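Local structure of metallo-beta-lactamase family protein (Staphylococcus aureus, 3R2U) at residues Gln29-Asp32 and Gln37-Tyr40; Lys33-Ala38 and Leu355-Tyr360; Ile89-Ile94 and Met281-Pro286. The protein binds an iron(III) ion and, as a metallo-beta-lactamase superfamily member carrying a rhodanese-like domain, probably acts on persulfide sulfur. All blocks are in the same frame, centred on the assembly; numbering follows the deposited sequence.

How the contacts relate
Following the chain from the N terminus, contact 1 closes first: strands 25-32 and 37-44 fold back on each other across a very short connection. That same connection opens contact 2, which shares Gln37 and Ala38 with contact 1 and closes only after more than 300 residues, at the end of helix 345-356. Contact 3 opens and closes within this long excursion, tying helix 89-96 to the loop after helix 269-279. Contacts 2 and 3 thus both fasten later parts of the chain to the metallo-beta-lactamase fold, and they meet where Gln356 probably bonds to Gln285 O. Contact 1 touches contact 2 through Asp32 and Leu357 but stays about 9 Å, nearest atoms, from contact 3.

Contact 1 (Gln29-Asp32 and Gln37-Tyr40); sequences QFYD and QASY
Phe30 and Ser39 hold each other by two backbone hydrogen bonds, Phe30 N to Ser39 O at 2.7 Å and Ser39 N to Phe30 O at 2.9 Å, in an antiparallel beta hairpin that forms one margin of a mixed sheet of the metallo-beta-lactamase fold. Two residues on, Asp32 N gives a 2.9 Å bond to Gln37 O, while the return bond from Gln37 N to Asp32 O is weak.

Water extends this network on both faces. Beside Phe30 and Ser39, one molecule sits within hydrogen-bonding distance of Phe30 O, Gln37 OE1 and Ser39 OG, while Gln37 NE2 bonds to Asp54 O. Serine is apt here because its hydroxyl stays close to the backbone, and it also bonds to Tyr62 OH. On the other face, the amide of Gln29 donates through NE2 to a water at 2.7 Å, and that water donates to Tyr40 OH. The phenol also bonds to Pro217 O, so a tyrosine here serves both water and main chain.

Packing largely follows the pairing. Gln29 runs past Tyr40 at a slant: chi1 of -176° carries CG away from the backbone N, and CG lies 3.4 Å from Tyr40 CE2, with amide and ring planes 67° apart. Tyr31 lays its ring along the opposite strand, Gln37 N above one face, and its hydroxyl reaches Ala221 O. Alanine is short enough to fit beside it, Ala38 CB meeting the ring edge in plane, 3.9 Å from Tyr31 CD1.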
ATOM      1  N   GLN A  29     -19.911  -8.213   7.537  1.00 18.23           N
ATOM      2  CA  GLN A  29     -20.117  -6.880   8.044  1.00 19.16           C
ATOM      3  C   GLN A  29     -18.943  -5.979   7.638  1.00 19.03           C
ATOM      4  O   GLN A  29     -17.793  -6.427   7.598  1.00 19.31           O
ATOM      5  CB  GLN A  29     -20.245  -6.937   9.567  1.00 19.84           C
ATOM      6  CG  GLN A  29     -20.565  -5.613  10.265  1.00 24.12           C
ATOM      7  CD  GLN A  29     -19.352  -4.986  10.941  1.00 32.08           C
ATOM      8  OE1 GLN A  29     -18.221  -5.044  10.434  1.00 35.23           O
ATOM      9  NE2 GLN A  29     -19.579  -4.411  12.117  1.00 30.50           N
ATOM     10  N   PHE A  30     -19.249  -4.725   7.327  1.00 18.65           N
ATOM     11  CA  PHE A  30     -18.237  -3.709   6.968  1.00 19.24           C
ATOM     12  C   PHE A  30     -18.436  -2.574   7.943  1.00 19.41           C
ATOM     13  O   PHE A  30     -19.538  -2.038   8.046  1.00 20.00           O
ATOM     14  CB  PHE A  30     -18.436  -3.189   5.529  1.00 18.71           C
ATOM     15  CG  PHE A  30     -18.302  -4.255   4.463  1.00 19.53           C
ATOM     16  CD1 PHE A  30     -19.331  -5.173   4.243  1.00 17.84           C
ATOM     17  CD2 PHE A  30     -17.167  -4.326   3.675  1.00 22.99           C
ATOM     18  CE1 PHE A  30     -19.203  -6.174   3.271  1.00 20.38           C
ATOM     19  CE2 PHE A  30     -17.046  -5.307   2.674  1.00 22.97           C
ATOM     20  CZ  PHE A  30     -18.063  -6.231   2.483  1.00 19.16           C
ATOM     21  N   TYR A  31     -17.383  -2.190   8.652  1.00 20.77           N
ATOM     22  CA  TYR A  31     -17.500  -1.144   9.644  1.00 21.57           C
ATOM     23  C   TYR A  31     -16.596   0.002   9.303  1.00 21.17           C
ATOM     24  O   TYR A  31     -15.410  -0.201   9.080  1.00 21.63           O
ATOM     25  CB  TYR A  31     -17.095  -1.660  11.015  1.00 22.02           C
ATOM     26  CG  TYR A  31     -17.581  -0.766  12.133  1.00 25.47           C
ATOM     27  CD1 TYR A  31     -18.944  -0.733  12.445  1.00 28.01           C
ATOM     28  CD2 TYR A  31     -16.711   0.026  12.878  1.00 27.39           C
ATOM     29  CE1 TYR A  31     -19.433   0.046  13.444  1.00 29.60           C
ATOM     30  CE2 TYR A  31     -17.203   0.842  13.921  1.00 29.42           C
ATOM     31  CZ  TYR A  31     -18.581   0.828  14.184  1.00 29.53           C
ATOM     32  OH  TYR A  31     -19.157   1.583  15.168  1.00 31.54           O
ATOM     33  N   ASP A  32     -17.143   1.204   9.236  1.00 21.40           N
ATOM     34  CA  ASP A  32     -16.289   2.374   9.029  1.00 22.83           C
ATOM     35  C   ASP A  32     -16.030   2.980  10.397  1.00 23.09           C
ATOM     36  O   ASP A  32     -16.951   3.417  11.082  1.00 24.30           O
ATOM     37  CB  ASP A  32     -16.909   3.401   8.114  1.00 22.15           C
ATOM     38  CG  ASP A  32     -15.986   4.598   7.917  1.00 24.51           C
ATOM     39  OD1 ASP A  32     -15.755   5.362   8.891  1.00 24.50           O
ATOM     40  OD2 ASP A  32     -15.473   4.754   6.805  1.00 23.69           O
ATOM     41  N   GLN A  37     -20.215   3.261  11.619  1.00 20.70           N
ATOM     42  CA  GLN A  37     -21.315   2.739  10.823  1.00 18.82           C
ATOM     43  C   GLN A  37     -21.069   1.344  10.308  1.00 18.00           C
ATOM     44  O   GLN A  37     -19.981   1.036   9.819  1.00 16.40           O
ATOM     45  CB  GLN A  37     -21.546   3.723   9.669  1.00 18.65           C
ATOM     46  CG  GLN A  37     -22.796   3.490   8.813  1.00 19.93           C
ATOM     47  CD  GLN A  37     -22.587   2.573   7.633  1.00 19.19           C
ATOM     48  OE1 GLN A  37     -21.463   2.392   7.159  1.00 22.81           O
ATOM     49  NE2 GLN A  37     -23.679   1.997   7.136  1.00 18.43           N
ATOM     50  N   ALA A  38     -22.114   0.515  10.397  1.00 17.03           N
ATOM     51  CA  ALA A  38     -22.071  -0.853   9.936  1.00 17.14           C
ATOM     52  C   ALA A  38     -22.978  -1.078   8.736  1.00 15.49           C
ATOM     53  O   ALA A  38     -24.153  -0.742   8.777  1.00 17.55           O
ATOM     54  CB  ALA A  38     -22.462  -1.817  11.061  1.00 15.50           C
ATOM     55  N   SER A  39     -22.395  -1.638   7.681  1.00 16.53           N
ATOM     56  CA  SER A  39     -23.096  -2.049   6.481  1.00 15.40           C
ATOM     57  C   SER A  39     -22.787  -3.540   6.319  1.00 16.21           C
ATOM     58  O   SER A  39     -21.853  -4.048   6.947  1.00 17.76           O
ATOM     59  CB  SER A  39     -22.674  -1.236   5.267  1.00 16.25           C
ATOM     60  OG  SER A  39     -21.283  -1.235   5.044  1.00 16.40           O
ATOM     61  N   TYR A  40     -23.541  -4.224   5.462  1.00 16.10           N
ATOM     62  CA  TYR A  40     -23.439  -5.668   5.325  1.00 17.53           C
ATOM     63  C   TYR A  40     -23.580  -6.116   3.888  1.00 19.00           C
ATOM     64  O   TYR A  40     -24.274  -5.478   3.081  1.00 19.70           O
ATOM     65  CB  TYR A  40     -24.570  -6.335   6.150  1.00 16.67           C
ATOM     66  CG  TYR A  40     -24.559  -5.966   7.637  1.00 18.25           C
ATOM     67  CD1 TYR A  40     -25.212  -4.818   8.101  1.00 19.01           C
ATOM     68  CD2 TYR A  40     -23.883  -6.749   8.570  1.00 17.10           C
ATOM     69  CE1 TYR A  40     -25.192  -4.456   9.466  1.00 18.17           C
ATOM     70  CE2 TYR A  40     -23.857  -6.399   9.930  1.00 19.05           C
ATOM     71  CZ  TYR A  40     -24.519  -5.253  10.365  1.00 18.82           C
ATOM     72  OH  TYR A  40     -24.482  -4.899  11.683  1.00 18.04           O
TER
HETATM   73  O   HOH W   1     -22.131  -4.615  12.922  1.00 23.49           O
HETATM   74  O   HOH W   2     -19.804   0.473   6.620  1.00 14.02           O

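Contact 2 (Lys33-Ala38 and Leu355-Tyr360); sequences KHLSQA and LQLIGY
Leu35 reaches from the hairpin turn toward Leu357 and Ile358, and this one buried side chain carries the contact. Its CB already heads for the other segment. With chi1 at -56°, CG lies beside the backbone N and opposite the carbonyl carbon, and from there the two methyls fork to different partners. CD1 comes to 4.1 Å from CB of Leu357, the two side chains nearly perpendicular. CD2 presses closer to the branch of the isoleucine, 3.7 Å from Ile358 CG2, the two side chains meeting on a slant. The forked end of a leucine can serve two neighbours at once, and the contact is wholly apolar.

Each side is fixed by its own surroundings. Leu35 N is hydrogen-bonded to Asp32 OD1, which steadies the turn, and Asp32 is opposed by both Ser36 and Gln37, making a G1 beta bulge at the start of strand 37-44. Ile358 also packs on His269 and Met273 of helix 269-279.

Across from Leu35, the chain is leaving helix 345-356. Ile358 N bonds to Leu355 O, which takes a second bond, from Tyr360 N, on the other face of its plane. That second bond, together with the 3.0 Å bond from Gly359 N to Gln356 O, defines a Schellman motif, with Gly359, whose positive phi favours glycine, as its C-prime residue.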
ATOM      1  N   LYS A  33     -14.779   3.003  10.807  1.00 26.34           N
ATOM      2  CA  LYS A  33     -14.439   3.530  12.133  1.00 28.07           C
ATOM      3  C   LYS A  33     -14.758   5.031  12.310  1.00 26.97           C
ATOM      4  O   LYS A  33     -15.128   5.473  13.410  1.00 27.61           O
ATOM      5  CB  LYS A  33     -12.970   3.271  12.422  1.00 30.20           C
ATOM      6  CG  LYS A  33     -12.019   4.078  11.515  1.00 38.23           C
ATOM      7  CD  LYS A  33     -10.565   3.910  11.924  1.00 44.90           C
ATOM      8  CE  LYS A  33      -9.665   4.846  11.130  1.00 48.45           C
ATOM      9  NZ  LYS A  33      -8.257   4.756  11.571  1.00 52.44           N
ATOM     10  N   HIS A  34     -14.634   5.826  11.249  1.00 25.75           N
ATOM     11  CA  HIS A  34     -14.897   7.277  11.369  1.00 23.48           C
ATOM     12  C   HIS A  34     -16.377   7.576  11.485  1.00 22.26           C
ATOM     13  O   HIS A  34     -16.802   8.461  12.250  1.00 22.18           O
ATOM     14  CB  HIS A  34     -14.322   8.028  10.188  1.00 24.10           C
ATOM     15  CG  HIS A  34     -12.839   7.961  10.112  1.00 25.32           C
ATOM     16  ND1 HIS A  34     -12.176   7.221   9.160  1.00 23.13           N
ATOM     17  CD2 HIS A  34     -11.883   8.515  10.899  1.00 24.77           C
ATOM     18  CE1 HIS A  34     -10.876   7.361   9.333  1.00 25.61           C
ATOM     19  NE2 HIS A  34     -10.674   8.135  10.386  1.00 24.73           N
ATOM     20  N   LEU A  35     -17.162   6.812  10.740  1.00 21.78           N
ATOM     21  CA  LEU A  35     -18.605   6.955  10.743  1.00 21.15           C
ATOM     22  C   LEU A  35     -19.275   6.193  11.889  1.00 20.53           C
ATOM     23  O   LEU A  35     -20.417   6.481  12.207  1.00 21.30           O
ATOM     24  CB  LEU A  35     -19.180   6.416   9.421  1.00 20.40           C
ATOM     25  CG  LEU A  35     -18.655   7.003   8.115  1.00 22.21           C
ATOM     26  CD1 LEU A  35     -19.284   6.275   6.907  1.00 19.10           C
ATOM     27  CD2 LEU A  35     -18.914   8.500   8.057  1.00 22.94           C
ATOM     28  N   SER A  36     -18.571   5.220  12.484  1.00 21.67           N
ATOM     29  CA  SER A  36     -19.141   4.310  13.503  1.00 21.32           C
ATOM     30  C   SER A  36     -20.352   3.612  12.893  1.00 21.15           C
ATOM     31  O   SER A  36     -21.367   3.359  13.567  1.00 21.30           O
ATOM     32  CB  SER A  36     -19.565   5.045  14.766  1.00 23.21           C
ATOM     33  OG  SER A  36     -18.461   5.583  15.459  1.00 24.67           O
ATOM     34  N   GLN A  37     -20.215   3.261  11.619  1.00 20.70           N
ATOM     35  CA  GLN A  37     -21.315   2.739  10.823  1.00 18.82           C
ATOM     36  C   GLN A  37     -21.069   1.344  10.308  1.00 18.00           C
ATOM     37  O   GLN A  37     -19.981   1.036   9.819  1.00 16.40           O
ATOM     38  CB  GLN A  37     -21.546   3.723   9.669  1.00 18.65           C
ATOM     39  CG  GLN A  37     -22.796   3.490   8.813  1.00 19.93           C
ATOM     40  CD  GLN A  37     -22.587   2.573   7.633  1.00 19.19           C
ATOM     41  OE1 GLN A  37     -21.463   2.392   7.159  1.00 22.81           O
ATOM     42  NE2 GLN A  37     -23.679   1.997   7.136  1.00 18.43           N
ATOM     43  N   ALA A  38     -22.114   0.515  10.397  1.00 17.03           N
ATOM     44  CA  ALA A  38     -22.071  -0.853   9.936  1.00 17.14           C
ATOM     45  C   ALA A  38     -22.978  -1.078   8.736  1.00 15.49           C
ATOM     46  O   ALA A  38     -24.153  -0.742   8.777  1.00 17.55           O
ATOM     47  CB  ALA A  38     -22.462  -1.817  11.061  1.00 15.50           C
ATOM     48  N   LEU A 355     -14.230  12.582   4.173  1.00 15.47           N
ATOM     49  CA  LEU A 355     -15.240  13.628   4.016  1.00 15.28           C
ATOM     50  C   LEU A 355     -16.268  13.286   2.942  1.00 14.50           C
ATOM     51  O   LEU A 355     -17.448  13.646   3.069  1.00 12.58           O
ATOM     52  CB  LEU A 355     -14.598  14.982   3.769  1.00 13.65           C
ATOM     53  CG  LEU A 355     -13.897  15.534   5.025  1.00 17.37           C
ATOM     54  CD1 LEU A 355     -13.107  16.813   4.699  1.00 13.37           C
ATOM     55  CD2 LEU A 355     -14.900  15.800   6.153  1.00 16.82           C
ATOM     56  N   GLN A 356     -15.836  12.598   1.885  1.00 14.66           N
ATOM     57  CA  GLN A 356     -16.782  12.177   0.863  1.00 15.83           C
ATOM     58  C   GLN A 356     -17.775  11.166   1.465  1.00 16.19           C
ATOM     59  O   GLN A 356     -18.903  11.031   0.988  1.00 17.69           O
ATOM     60  CB  GLN A 356     -16.093  11.575  -0.348  1.00 15.22           C
ATOM     61  CG  GLN A 356     -15.136  12.523  -1.061  1.00 15.54           C
ATOM     62  CD  GLN A 356     -14.726  11.991  -2.414  1.00 15.69           C
ATOM     63  OE1 GLN A 356     -13.684  11.379  -2.553  1.00 16.43           O
ATOM     64  NE2 GLN A 356     -15.578  12.173  -3.397  1.00 12.32           N
ATOM     65  N   LEU A 357     -17.364  10.463   2.510  1.00 15.39           N
ATOM     66  CA  LEU A 357     -18.261   9.523   3.147  1.00 15.80           C
ATOM     67  C   LEU A 357     -19.389  10.239   3.914  1.00 15.75           C
ATOM     68  O   LEU A 357     -20.397   9.623   4.247  1.00 16.40           O
ATOM     69  CB  LEU A 357     -17.512   8.510   4.007  1.00 14.06           C
ATOM     70  CG  LEU A 357     -16.492   7.677   3.221  1.00 18.39           C
ATOM     71  CD1 LEU A 357     -15.947   6.569   4.090  1.00 18.88           C
ATOM     72  CD2 LEU A 357     -17.076   7.101   1.912  1.00 18.26           C
ATOM     73  N   ILE A 358     -19.221  11.527   4.192  1.00 16.47           N
ATOM     74  CA  ILE A 358     -20.325  12.323   4.756  1.00 17.14           C
ATOM     75  C   ILE A 358     -20.845  13.308   3.707  1.00 17.61           C
ATOM     76  O   ILE A 358     -21.428  14.344   4.019  1.00 17.55           O
ATOM     77  CB  ILE A 358     -20.003  13.004   6.121  1.00 17.96           C
ATOM     78  CG1 ILE A 358     -18.816  13.954   6.029  1.00 16.80           C
ATOM     79  CG2 ILE A 358     -19.733  11.957   7.180  1.00 17.13           C
ATOM     80  CD1 ILE A 358     -18.719  14.877   7.251  1.00 18.77           C
ATOM     81  N   GLY A 359     -20.652  12.963   2.438  1.00 18.84           N
ATOM     82  CA  GLY A 359     -21.209  13.742   1.337  1.00 17.16           C
ATOM     83  C   GLY A 359     -20.614  15.090   1.015  1.00 17.13           C
ATOM     84  O   GLY A 359     -21.320  15.978   0.475  1.00 17.95           O
ATOM     85  N   TYR A 360     -19.335  15.270   1.327  1.00 16.71           N
ATOM     86  CA  TYR A 360     -18.636  16.532   1.047  1.00 15.61           C
ATOM     87  C   TYR A 360     -17.545  16.255   0.015  1.00 15.70           C
ATOM     88  O   TYR A 360     -16.596  15.515   0.297  1.00 15.30           O
ATOM     89  CB  TYR A 360     -18.046  17.148   2.327  1.00 15.16           C
ATOM     90  CG  TYR A 360     -17.390  18.472   2.057  1.00 15.11           C
ATOM     91  CD1 TYR A 360     -18.151  19.656   1.971  1.00 17.14           C
ATOM     92  CD2 TYR A 360     -16.028  18.553   1.830  1.00 16.53           C
ATOM     93  CE1 TYR A 360     -17.546  20.868   1.697  1.00 16.98           C
ATOM     94  CE2 TYR A 360     -15.419  19.756   1.554  1.00 17.35           C
ATOM     95  CZ  TYR A 360     -16.178  20.908   1.471  1.00 15.76           C
ATOM     96  OH  TYR A 360     -15.561  22.102   1.196  1.00 18.98           O
TER

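Contact 3 (Ile89-Ile94 and Met281-Pro286); sequences IRDVAI and MNLYQP
Asp91 joins helix 89-96 of the metallo-beta-lactamase fold to Tyr284, in the irregular chain that follows helix 269-279, by a side-chain-to-backbone hydrogen bond supported by a small apolar patch. Tyr284 N donates to Asp91 OD2 at 2.8 Å with an N-H...O angle of 163°, entering on the syn lone pair, the side of the other oxygen. Asp91 stands on the helix side that faces the loop, and its chi1 of -75° sets the carboxylate beside its own backbone N. An aspartate is well chosen: its short acidic side chain can accept a loop N-H without a long, flexible arm.

The second oxygen works through water. Asp91 OD1 lies 2.6 Å from one water, which is also within reach of Asn282 O, and it is near another that approaches Met281 O. The carboxylate is therefore linked to three loop residues, to Met281 and Asn282 by way of water and to Tyr284 directly. Lys95, one turn further along the helix, bonds to Tyr284 O and makes a long, weak ion pair with Asp91 OD2.

Beyond the loop residues just named, Gln285 OE1 bonds to Thr288 N of the second subunit, so this loop also lies at a subunit interface. The apolar part is made by Leu283 of the loop, which packs against the helix. Its CD2 rests 3.7 Å from Asp91 CG, the two side chains passing one another and pointing contrary ways, and meets Ile94 CB at 4.1 Å.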
ATOM      1  N   ILE A  89     -26.856   4.301  -1.818  1.00 19.27           N
ATOM      2  CA  ILE A  89     -27.919   3.505  -2.453  1.00 18.67           C
ATOM      3  C   ILE A  89     -28.233   3.928  -3.892  1.00 18.62           C
ATOM      4  O   ILE A  89     -28.463   3.068  -4.745  1.00 18.38           O
ATOM      5  CB  ILE A  89     -29.223   3.421  -1.594  1.00 18.82           C
ATOM      6  CG1 ILE A  89     -30.094   2.230  -2.025  1.00 23.58           C
ATOM      7  CG2 ILE A  89     -30.039   4.702  -1.680  1.00 17.80           C
ATOM      8  CD1 ILE A  89     -29.892   1.007  -1.255  1.00 25.90           C
ATOM      9  N   ARG A  90     -28.262   5.230  -4.160  0.70 17.02           N
ATOM     10  CA  ARG A  90     -28.503   5.702  -5.510  0.70 17.91           C
ATOM     11  C   ARG A  90     -27.317   5.330  -6.413  0.70 19.25           C
ATOM     12  O   ARG A  90     -27.501   4.999  -7.581  0.70 19.81           O
ATOM     13  CB  ARG A  90     -28.759   7.211  -5.526  0.70 18.12           C
ATOM     14  CG  ARG A  90     -30.097   7.632  -4.872  0.70 19.20           C
ATOM     15  CD  ARG A  90     -30.243   9.140  -4.911  0.70 19.45           C
ATOM     16  NE  ARG A  90     -31.428   9.623  -4.204  0.70 21.19           N
ATOM     17  CZ  ARG A  90     -31.524   9.754  -2.881  0.70 19.72           C
ATOM     18  NH1 ARG A  90     -32.643  10.219  -2.348  0.70 20.49           N
ATOM     19  NH2 ARG A  90     -30.517   9.413  -2.086  0.70 21.89           N
ATOM     20  N   ASP A  91     -26.105   5.381  -5.867  1.00 19.63           N
ATOM     21  CA  ASP A  91     -24.899   5.001  -6.624  1.00 20.35           C
ATOM     22  C   ASP A  91     -24.992   3.526  -7.019  1.00 20.24           C
ATOM     23  O   ASP A  91     -24.585   3.142  -8.127  1.00 20.66           O
ATOM     24  CB  ASP A  91     -23.604   5.233  -5.815  1.00 19.12           C
ATOM     25  CG  ASP A  91     -23.205   6.708  -5.722  1.00 22.34           C
ATOM     26  OD1 ASP A  91     -24.031   7.561  -5.289  1.00 23.02           O
ATOM     27  OD2 ASP A  91     -22.017   6.999  -6.065  1.00 20.98           O
ATOM     28  N   VAL A  92     -25.522   2.699  -6.114  1.00 18.91           N
ATOM     29  CA  VAL A  92     -25.675   1.270  -6.408  1.00 19.21           C
ATOM     30  C   VAL A  92     -26.615   1.048  -7.606  1.00 19.81           C
ATOM     31  O   VAL A  92     -26.290   0.312  -8.528  1.00 20.35           O
ATOM     32  CB  VAL A  92     -26.189   0.478  -5.194  1.00 19.61           C
ATOM     33  CG1 VAL A  92     -26.604  -0.943  -5.610  1.00 16.68           C
ATOM     34  CG2 VAL A  92     -25.131   0.454  -4.121  1.00 18.35           C
ATOM     35  N   ALA A  93     -27.767   1.706  -7.582  1.00 18.92           N
ATOM     36  CA  ALA A  93     -28.759   1.597  -8.634  1.00 19.92           C
ATOM     37  C   ALA A  93     -28.199   2.091  -9.972  1.00 20.80           C
ATOM     38  O   ALA A  93     -28.381   1.455 -11.012  1.00 20.99           O
ATOM     39  CB  ALA A  93     -30.020   2.423  -8.250  1.00 19.45           C
ATOM     40  N   ILE A  94     -27.508   3.226  -9.936  1.00 20.09           N
ATOM     41  CA  ILE A  94     -26.969   3.827 -11.157  1.00 22.58           C
ATOM     42  C   ILE A  94     -25.683   3.156 -11.693  1.00 23.11           C
ATOM     43  O   ILE A  94     -25.590   2.855 -12.879  1.00 23.01           O
ATOM     44  CB  ILE A  94     -26.729   5.340 -10.967  1.00 22.87           C
ATOM     45  CG1 ILE A  94     -28.075   6.049 -10.708  1.00 23.91           C
ATOM     46  CG2 ILE A  94     -26.027   5.935 -12.211  1.00 24.41           C
ATOM     47  CD1 ILE A  94     -27.932   7.516 -10.315  1.00 27.53           C
ATOM     48  N   MET A 281     -27.342  13.192  -3.986  1.00 19.06           N
ATOM     49  CA  MET A 281     -26.267  14.087  -4.380  1.00 19.14           C
ATOM     50  C   MET A 281     -25.549  13.454  -5.567  1.00 19.85           C
ATOM     51  O   MET A 281     -25.901  12.360  -5.990  1.00 18.00           O
ATOM     52  CB  MET A 281     -25.299  14.331  -3.233  1.00 20.56           C
ATOM     53  CG  MET A 281     -24.473  13.080  -2.809  1.00 17.60           C
ATOM     54  SD  MET A 281     -23.263  13.487  -1.541  1.00 20.52           S
ATOM     55  CE  MET A 281     -22.279  14.699  -2.410  1.00 17.69           C
ATOM     56  N   ASN A 282     -24.523  14.127  -6.073  1.00 20.12           N
ATOM     57  CA  ASN A 282     -23.759  13.628  -7.210  1.00 21.28           C
ATOM     58  C   ASN A 282     -23.159  12.245  -6.935  1.00 20.63           C
ATOM     59  O   ASN A 282     -22.887  11.890  -5.780  1.00 17.67           O
ATOM     60  CB  ASN A 282     -22.614  14.596  -7.536  1.00 21.30           C
ATOM     61  CG  ASN A 282     -23.099  15.907  -8.118  1.00 25.57           C
ATOM     62  OD1 ASN A 282     -24.229  16.024  -8.541  1.00 27.83           O
ATOM     63  ND2 ASN A 282     -22.226  16.902  -8.132  1.00 29.05           N
ATOM     64  N   LEU A 283     -22.952  11.478  -7.999  1.00 18.82           N
ATOM     65  CA  LEU A 283     -22.326  10.190  -7.859  1.00 18.96           C
ATOM     66  C   LEU A 283     -20.973  10.364  -7.194  1.00 18.23           C
ATOM     67  O   LEU A 283     -20.281  11.351  -7.391  1.00 17.67           O
ATOM     68  CB  LEU A 283     -22.132   9.516  -9.215  1.00 18.42           C
ATOM     69  CG  LEU A 283     -23.391   9.011  -9.935  1.00 22.05           C
ATOM     70  CD1 LEU A 283     -23.049   8.647 -11.404  1.00 23.71           C
ATOM     71  CD2 LEU A 283     -24.000   7.792  -9.194  1.00 16.89           C
ATOM     72  N   TYR A 284     -20.599   9.389  -6.392  1.00 17.85           N
ATOM     73  CA  TYR A 284     -19.283   9.392  -5.808  1.00 16.93           C
ATOM     74  C   TYR A 284     -18.189   9.183  -6.870  1.00 16.91           C
ATOM     75  O   TYR A 284     -18.284   8.275  -7.711  1.00 17.26           O
ATOM     76  CB  TYR A 284     -19.145   8.254  -4.775  1.00 16.43           C
ATOM     77  CG  TYR A 284     -17.723   7.976  -4.461  1.00 14.95           C
ATOM     78  CD1 TYR A 284     -16.985   8.847  -3.663  1.00 20.46           C
ATOM     79  CD2 TYR A 284     -17.086   6.858  -4.975  1.00 17.10           C
ATOM     80  CE1 TYR A 284     -15.658   8.611  -3.394  1.00 19.84           C
ATOM     81  CE2 TYR A 284     -15.763   6.613  -4.707  1.00 16.48           C
ATOM     82  CZ  TYR A 284     -15.060   7.485  -3.923  1.00 21.35           C
ATOM     83  OH  TYR A 284     -13.765   7.220  -3.674  1.00 21.54           O
ATOM     84  N   GLN A 285     -17.154  10.012  -6.780  1.00 15.93           N
ATOM     85  CA  GLN A 285     -15.929   9.867  -7.556  1.00 17.32           C
ATOM     86  C   GLN A 285     -14.768  10.434  -6.743  1.00 17.43           C
ATOM     87  O   GLN A 285     -14.892  11.514  -6.140  1.00 17.74           O
ATOM     88  CB  GLN A 285     -15.957  10.624  -8.896  1.00 18.37           C
ATOM     89  CG  GLN A 285     -16.975  10.187  -9.916  1.00 19.71           C
ATOM     90  CD  GLN A 285     -16.778   8.777 -10.420  1.00 20.23           C
ATOM     91  OE1 GLN A 285     -15.738   8.168 -10.215  1.00 18.45           O
ATOM     92  NE2 GLN A 285     -17.795   8.251 -11.098  1.00 18.27           N
ATOM     93  N   PRO A 286     -13.628   9.720  -6.731  1.00 17.23           N
ATOM     94  CA  PRO A 286     -12.467  10.291  -6.113  1.00 17.70           C
ATOM     95  C   PRO A 286     -12.068  11.518  -6.934  1.00 17.99           C
ATOM     96  O   PRO A 286     -12.478  11.651  -8.106  1.00 16.62           O
ATOM     97  CB  PRO A 286     -11.414   9.187  -6.252  1.00 19.14           C
ATOM     98  CG  PRO A 286     -11.836   8.447  -7.493  1.00 18.70           C
ATOM     99  CD  PRO A 286     -13.321   8.475  -7.456  1.00 18.01           C
TER
HETATM  100  O   HOH W   3     -23.444   9.820  -4.038  1.00 13.79           O
HETATM  101  O   HOH W   4     -25.996   9.491  -6.373  1.00 22.97           O